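Local atomic coordinates of trans-4-hydroxy-L-proline dehydratase (Clostridioides difficile 70-100-2010, PDB entry 6VXC), a protein that dehydrates trans-4-hydroxy-L-proline to (S)-1-pyrroline-5-carboxylate by glycyl radical chemistry in the anaerobic breakdown of hydroxyproline. Residues A705-C710 / T721-R726; D739-L744 / I756-F761. One frame throughout, in Å; residues are numbered along the deposited sequence.

Contact 1 (A705-C710 / T721-R726); sequences AVIKSC and TLLNQR
The flat group here is the side-chain amide of Q725. V706 CG2 sits over one face of the amide, nearest to Q725 NE2 at 3.6 Å and hardly farther from CD and OE1, so it rests on the whole amide. V706 CG1 lies farther out, 3.9 Å from Q725 OE1. Q725 NE2 bonds to N724 O at 2.9 Å with an N-H...O angle of 146°. The N-H points at a lone pair of N724 O in its carbonyl plane, although that oxygen lies 21° out of the Q725 amide plane. The bend at chi2 (-67°) folds the chain back to make this bond. Q725 OE1 takes a hydrogen bond from Q807, so both ends of the buried amide are held. One turn along the helix, C710 SG meets both methyls of L723, CD1 at 3.8 Å and CD2 at 3.9 Å, and I707 CG2 touches L723 CD2 more loosely at 4.3 Å. Helix 703-711 thus packs on strand 724-726, outermost of a mixed sheet, and on the loop leading into it, in the glycine radical region, with L723 about 11 Å, side chain to side chain, from C454, the probable cysteine radical site.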
loop_
_atom_site.group_PDB
_atom_site.type_symbol
_atom_site.label_atom_id
_atom_site.label_comp_id
_atom_site.label_asym_id
_atom_site.label_seq_id
_atom_site.Cartn_x
_atom_site.Cartn_y
_atom_site.Cartn_z
ATOM N N ALA A 705 15.397 -12.006 20.689
ATOM C CA ALA A 705 15.918 -10.718 21.129
ATOM C C ALA A 705 15.381 -9.584 20.261
ATOM O O ALA A 705 15.082 -8.505 20.776
ATOM C CB ALA A 705 17.448 -10.717 21.134
ATOM N N VAL A 706 15.218 -9.804 18.950
ATOM C CA VAL A 706 14.747 -8.681 18.139
ATOM C C VAL A 706 13.261 -8.409 18.383
ATOM O O VAL A 706 12.852 -7.249 18.440
ATOM C CB VAL A 706 15.069 -8.829 16.628
ATOM C CG1 VAL A 706 16.032 -9.948 16.291
ATOM C CG2 VAL A 706 13.833 -8.815 15.772
ATOM N N ILE A 707 12.427 -9.447 18.552
ATOM C CA ILE A 707 11.016 -9.128 18.806
ATOM C C ILE A 707 10.865 -8.458 20.169
ATOM O O ILE A 707 9.982 -7.619 20.361
ATOM C CB ILE A 707 10.070 -10.350 18.681
ATOM C CG1 ILE A 707 10.412 -11.458 19.681
ATOM C CG2 ILE A 707 9.971 -10.855 17.220
ATOM C CD1 ILE A 707 9.249 -12.475 19.902
ATOM N N LYS A 708 11.752 -8.760 21.113
ATOM C CA LYS A 708 11.744 -8.032 22.378
ATOM C C LYS A 708 12.148 -6.565 22.182
ATOM O O LYS A 708 11.524 -5.671 22.754
ATOM C CB LYS A 708 12.666 -8.738 23.375
ATOM C CG LYS A 708 12.080 -10.017 23.971
ATOM C CD LYS A 708 12.854 -10.411 25.214
ATOM C CE LYS A 708 12.648 -11.861 25.568
ATOM N NZ LYS A 708 13.488 -12.228 26.744
ATOM N N SER A 709 13.155 -6.294 21.341
ATOM C CA SER A 709 13.493 -4.906 21.026
ATOM C C SER A 709 12.323 -4.189 20.340
ATOM O O SER A 709 11.943 -3.080 20.728
ATOM C CB SER A 709 14.737 -4.864 20.127
ATOM O OG SER A 709 15.946 -5.119 20.813
ATOM N N CYS A 710 11.733 -4.820 19.322
ATOM C CA CYS A 710 10.644 -4.187 18.578
ATOM C C CYS A 710 9.420 -3.933 19.451
ATOM O O CYS A 710 8.668 -2.985 19.202
ATOM C CB CYS A 710 10.254 -5.058 17.375
ATOM S SG CYS A 710 11.514 -5.144 16.104
ATOM N N THR A 721 3.299 -0.793 12.030
ATOM C CA THR A 721 4.746 -0.894 11.886
ATOM C C THR A 721 5.076 -2.174 11.124
ATOM O O THR A 721 4.337 -3.161 11.204
ATOM C CB THR A 721 5.463 -0.943 13.236
ATOM O OG1 THR A 721 5.052 -2.123 13.936
ATOM C CG2 THR A 721 5.171 0.311 14.080
ATOM N N LEU A 722 6.212 -2.174 10.430
ATOM C CA LEU A 722 6.576 -3.269 9.543
ATOM C C LEU A 722 7.839 -3.962 10.054
ATOM O O LEU A 722 8.886 -3.326 10.189
ATOM C CB LEU A 722 6.784 -2.743 8.128
ATOM C CG LEU A 722 6.842 -3.796 7.029
ATOM C CD1 LEU A 722 6.450 -3.135 5.709
ATOM C CD2 LEU A 722 8.210 -4.427 6.935
ATOM N N LEU A 723 7.756 -5.262 10.313
ATOM C CA LEU A 723 8.918 -6.034 10.755
ATOM C C LEU A 723 9.167 -7.203 9.810
ATOM O O LEU A 723 8.337 -8.110 9.720
ATOM C CB LEU A 723 8.745 -6.544 12.190
ATOM C CG LEU A 723 9.866 -7.482 12.701
ATOM C CD1 LEU A 723 11.224 -6.792 12.645
ATOM C CD2 LEU A 723 9.602 -7.964 14.118
ATOM N N ASN A 724 10.333 -7.196 9.143
ATOM C CA ASN A 724 10.850 -8.327 8.376
ATOM C C ASN A 724 11.740 -9.195 9.255
ATOM O O ASN A 724 12.587 -8.684 9.989
ATOM C CB ASN A 724 11.709 -7.877 7.196
ATOM C CG ASN A 724 10.915 -7.454 6.005
ATOM O OD1 ASN A 724 11.136 -6.366 5.450
ATOM N ND2 ASN A 724 9.981 -8.285 5.602
ATOM N N GLN A 725 11.555 -10.510 9.164
ATOM C CA GLN A 725 12.486 -11.477 9.732
ATOM C C GLN A 725 12.737 -12.570 8.705
ATOM O O GLN A 725 11.912 -12.815 7.822
ATOM C CB GLN A 725 11.977 -12.073 11.053
ATOM C CG GLN A 725 12.108 -11.151 12.295
ATOM C CD GLN A 725 13.557 -10.879 12.690
ATOM O OE1 GLN A 725 14.194 -11.702 13.340
ATOM N NE2 GLN A 725 14.075 -9.713 12.310
ATOM N N ARG A 726 13.899 -13.204 8.817
ATOM C CA ARG A 726 14.367 -14.188 7.855
ATOM C C ARG A 726 14.929 -15.393 8.598
ATOM O O ARG A 726 15.668 -15.231 9.569
ATOM C CB ARG A 726 15.427 -13.569 6.939
ATOM C CG ARG A 726 16.157 -14.560 6.098
ATOM C CD ARG A 726 17.382 -13.952 5.461
ATOM N NE ARG A 726 18.227 -15.011 4.931
ATOM C CZ ARG A 726 19.444 -14.840 4.438
ATOM N NH1 ARG A 726 19.994 -13.633 4.392
ATOM N NH2 ARG A 726 20.107 -15.893 3.983
#

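Contact 2 (D739-L744 / I756-F761); sequences DNMANL and IQFNVF
M741 and L744, one helical turn apart, meet the F758 ring at two corners that lie across the ring from each other. M741 CE approaches F758 CD2 to 3.9 Å, and L744 CD2 comes within 4.0 Å of F758 CE1. M741 starts out alongside the strand. A bend at its last torsion (chi3 60°) swings the methyl round to the ring, and the two side chains run past each other in opposite directions. L744 CD2 does double duty, also reaching I756 CD1 at 4.2 Å, where the two chains cross at about a right angle. The packed part is thus wholly apolar and buried: a thioether methyl, an aromatic ring and two branched ends. I707 of helix 703-711 joins L744 and I756, F727 meets the F758 ring with the planes at about 45°, and S417 of helix 407-418 touches both M741 and F758. Toward V760 the fit slackens: V760 CG2 stays 5.2 Å from M741 CE. The loose side is the outer one, where N743 is exposed. D739, partly exposed, reaches K411 of helix 407-418 in a salt bridge. The axes of 739-744 and 756-759 run roughly antiparallel (151°), 10.9 Å apart at their closest. That is the packing of a beta-alpha-beta crossover, in which helix 734-750 connects the neighbouring parallel strands 724-726 and 755-759.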
loop_
_atom_site.group_PDB
_atom_site.type_symbol
_atom_site.label_atom_id
_atom_site.label_comp_id
_atom_site.label_asym_id
_atom_site.label_seq_id
_atom_site.Cartn_x
_atom_site.Cartn_y
_atom_site.Cartn_z
ATOM N N ASP A 739 6.070 -25.092 14.648
ATOM C CA ASP A 739 5.761 -24.611 15.987
ATOM C C ASP A 739 6.658 -23.443 16.364
ATOM O O ASP A 739 6.201 -22.482 16.991
ATOM C CB ASP A 739 5.890 -25.733 17.015
ATOM C CG ASP A 739 4.787 -26.764 16.882
ATOM O OD1 ASP A 739 3.723 -26.420 16.322
ATOM O OD2 ASP A 739 4.978 -27.899 17.362
ATOM N N ASN A 740 7.925 -23.491 15.965
ATOM C CA ASN A 740 8.817 -22.388 16.298
ATOM C C ASN A 740 8.378 -21.094 15.622
ATOM O O ASN A 740 8.388 -20.034 16.253
ATOM C CB ASN A 740 10.263 -22.738 15.943
ATOM C CG ASN A 740 10.909 -23.662 16.978
ATOM O OD1 ASN A 740 10.475 -23.715 18.124
ATOM N ND2 ASN A 740 11.962 -24.368 16.579
ATOM N N MET A 741 7.969 -21.159 14.355
ATOM C CA MET A 741 7.430 -19.971 13.689
ATOM C C MET A 741 6.169 -19.475 14.387
ATOM O O MET A 741 6.051 -18.289 14.727
ATOM C CB MET A 741 7.131 -20.292 12.227
ATOM C CG MET A 741 8.372 -20.623 11.409
ATOM S SD MET A 741 8.008 -21.151 9.726
ATOM C CE MET A 741 7.140 -19.700 9.048
ATOM N N ALA A 742 5.211 -20.378 14.589
ATOM C CA ALA A 742 3.957 -20.037 15.243
ATOM C C ALA A 742 4.196 -19.425 16.612
ATOM O O ALA A 742 3.537 -18.455 16.989
ATOM C CB ALA A 742 3.082 -21.287 15.374
ATOM N N ASN A 743 5.126 -19.991 17.373
ATOM C CA ASN A 743 5.399 -19.485 18.706
ATOM C C ASN A 743 6.015 -18.095 18.661
ATOM O O ASN A 743 5.753 -17.275 19.542
ATOM C CB ASN A 743 6.320 -20.449 19.448
ATOM C CG ASN A 743 5.610 -21.730 19.890
ATOM O OD1 ASN A 743 4.391 -21.834 19.803
ATOM N ND2 ASN A 743 6.379 -22.696 20.391
ATOM N N LEU A 744 6.879 -17.831 17.676
ATOM C CA LEU A 744 7.475 -16.505 17.567
ATOM C C LEU A 744 6.405 -15.453 17.276
ATOM O O LEU A 744 6.404 -14.369 17.870
ATOM C CB LEU A 744 8.548 -16.501 16.472
ATOM C CG LEU A 744 9.406 -15.225 16.378
ATOM C CD1 LEU A 744 10.395 -15.143 17.542
ATOM C CD2 LEU A 744 10.109 -15.076 15.045
ATOM N N ILE A 756 4.489 -9.063 11.615
ATOM C CA ILE A 756 5.731 -9.745 11.277
ATOM C C ILE A 756 5.499 -10.559 10.009
ATOM O O ILE A 756 4.404 -11.085 9.778
ATOM C CB ILE A 756 6.241 -10.605 12.469
ATOM C CG1 ILE A 756 7.693 -11.071 12.267
ATOM C CG2 ILE A 756 5.330 -11.794 12.754
ATOM C CD1 ILE A 756 8.302 -11.617 13.541
ATOM N N GLN A 757 6.544 -10.662 9.186
ATOM C CA GLN A 757 6.496 -11.441 7.955
ATOM C C GLN A 757 7.885 -12.034 7.711
ATOM O O GLN A 757 8.888 -11.465 8.138
ATOM C CB GLN A 757 6.063 -10.585 6.772
ATOM C CG GLN A 757 7.034 -9.466 6.456
ATOM C CD GLN A 757 6.446 -8.432 5.504
ATOM O OE1 GLN A 757 5.226 -8.248 5.444
ATOM N NE2 GLN A 757 7.306 -7.792 4.718
ATOM N N PHE A 758 7.944 -13.163 7.000
ATOM C CA PHE A 758 9.152 -13.984 6.945
ATOM C C PHE A 758 9.661 -14.198 5.519
ATOM O O PHE A 758 8.883 -14.437 4.591
ATOM C CB PHE A 758 8.910 -15.361 7.588
ATOM C CG PHE A 758 8.422 -15.290 9.009
ATOM C CD1 PHE A 758 9.208 -14.697 9.999
ATOM C CD2 PHE A 758 7.180 -15.817 9.360
ATOM C CE1 PHE A 758 8.760 -14.633 11.317
ATOM C CE2 PHE A 758 6.717 -15.756 10.676
ATOM C CZ PHE A 758 7.514 -15.165 11.660
ATOM N N ASN A 759 10.976 -14.110 5.366
ATOM C CA ASN A 759 11.694 -14.729 4.262
ATOM C C ASN A 759 12.259 -16.071 4.724
ATOM O O ASN A 759 12.739 -16.194 5.852
ATOM C CB ASN A 759 12.834 -13.840 3.753
ATOM C CG ASN A 759 12.415 -12.957 2.590
ATOM O OD1 ASN A 759 11.808 -13.422 1.625
ATOM N ND2 ASN A 759 12.761 -11.683 2.665
ATOM N N VAL A 760 12.185 -17.075 3.852
ATOM C CA VAL A 760 12.841 -18.360 4.081
ATOM C C VAL A 760 13.467 -18.800 2.767
ATOM O O VAL A 760 12.825 -19.487 1.965
ATOM C CB VAL A 760 11.842 -19.413 4.589
ATOM C CG1 VAL A 760 12.560 -20.765 4.903
ATOM C CG2 VAL A 760 11.075 -18.900 5.777
ATOM N N PHE A 761 14.712 -18.418 2.522
ATOM C CA PHE A 761 15.327 -18.732 1.244
ATOM C C PHE A 761 16.737 -19.250 1.457
ATOM O O PHE A 761 17.359 -19.029 2.494
ATOM C CB PHE A 761 15.333 -17.523 0.287
ATOM C CG PHE A 761 16.025 -16.278 0.827
ATOM C CD1 PHE A 761 17.408 -16.210 0.921
ATOM C CD2 PHE A 761 15.279 -15.156 1.166
ATOM C CE1 PHE A 761 18.041 -15.055 1.388
ATOM C CE2 PHE A 761 15.898 -13.990 1.635
ATOM C CZ PHE A 761 17.280 -13.942 1.746
#

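Contact 1 closes before contact 2 opens along the chain, and their centres lie 11 Å apart, both in the C-terminal glycine radical region. They share one mixed sheet, in which strands 724-726 and 755-759 run parallel as neighbours, with 724-726 outermost. Probable backbone hydrogen bonds from Q725 N to Q757 O (3.0 Å) and from N759 N to Q725 O (2.9 Å) tie the two strands together. Helices 703-711 and 734-750 pack side by side against adjoining strands, and I707, L744 and I756 make the apolar junction between the contacts. Strand 755-759 then pairs antiparallel with 426-428, joining this region to strands from earlier in the chain.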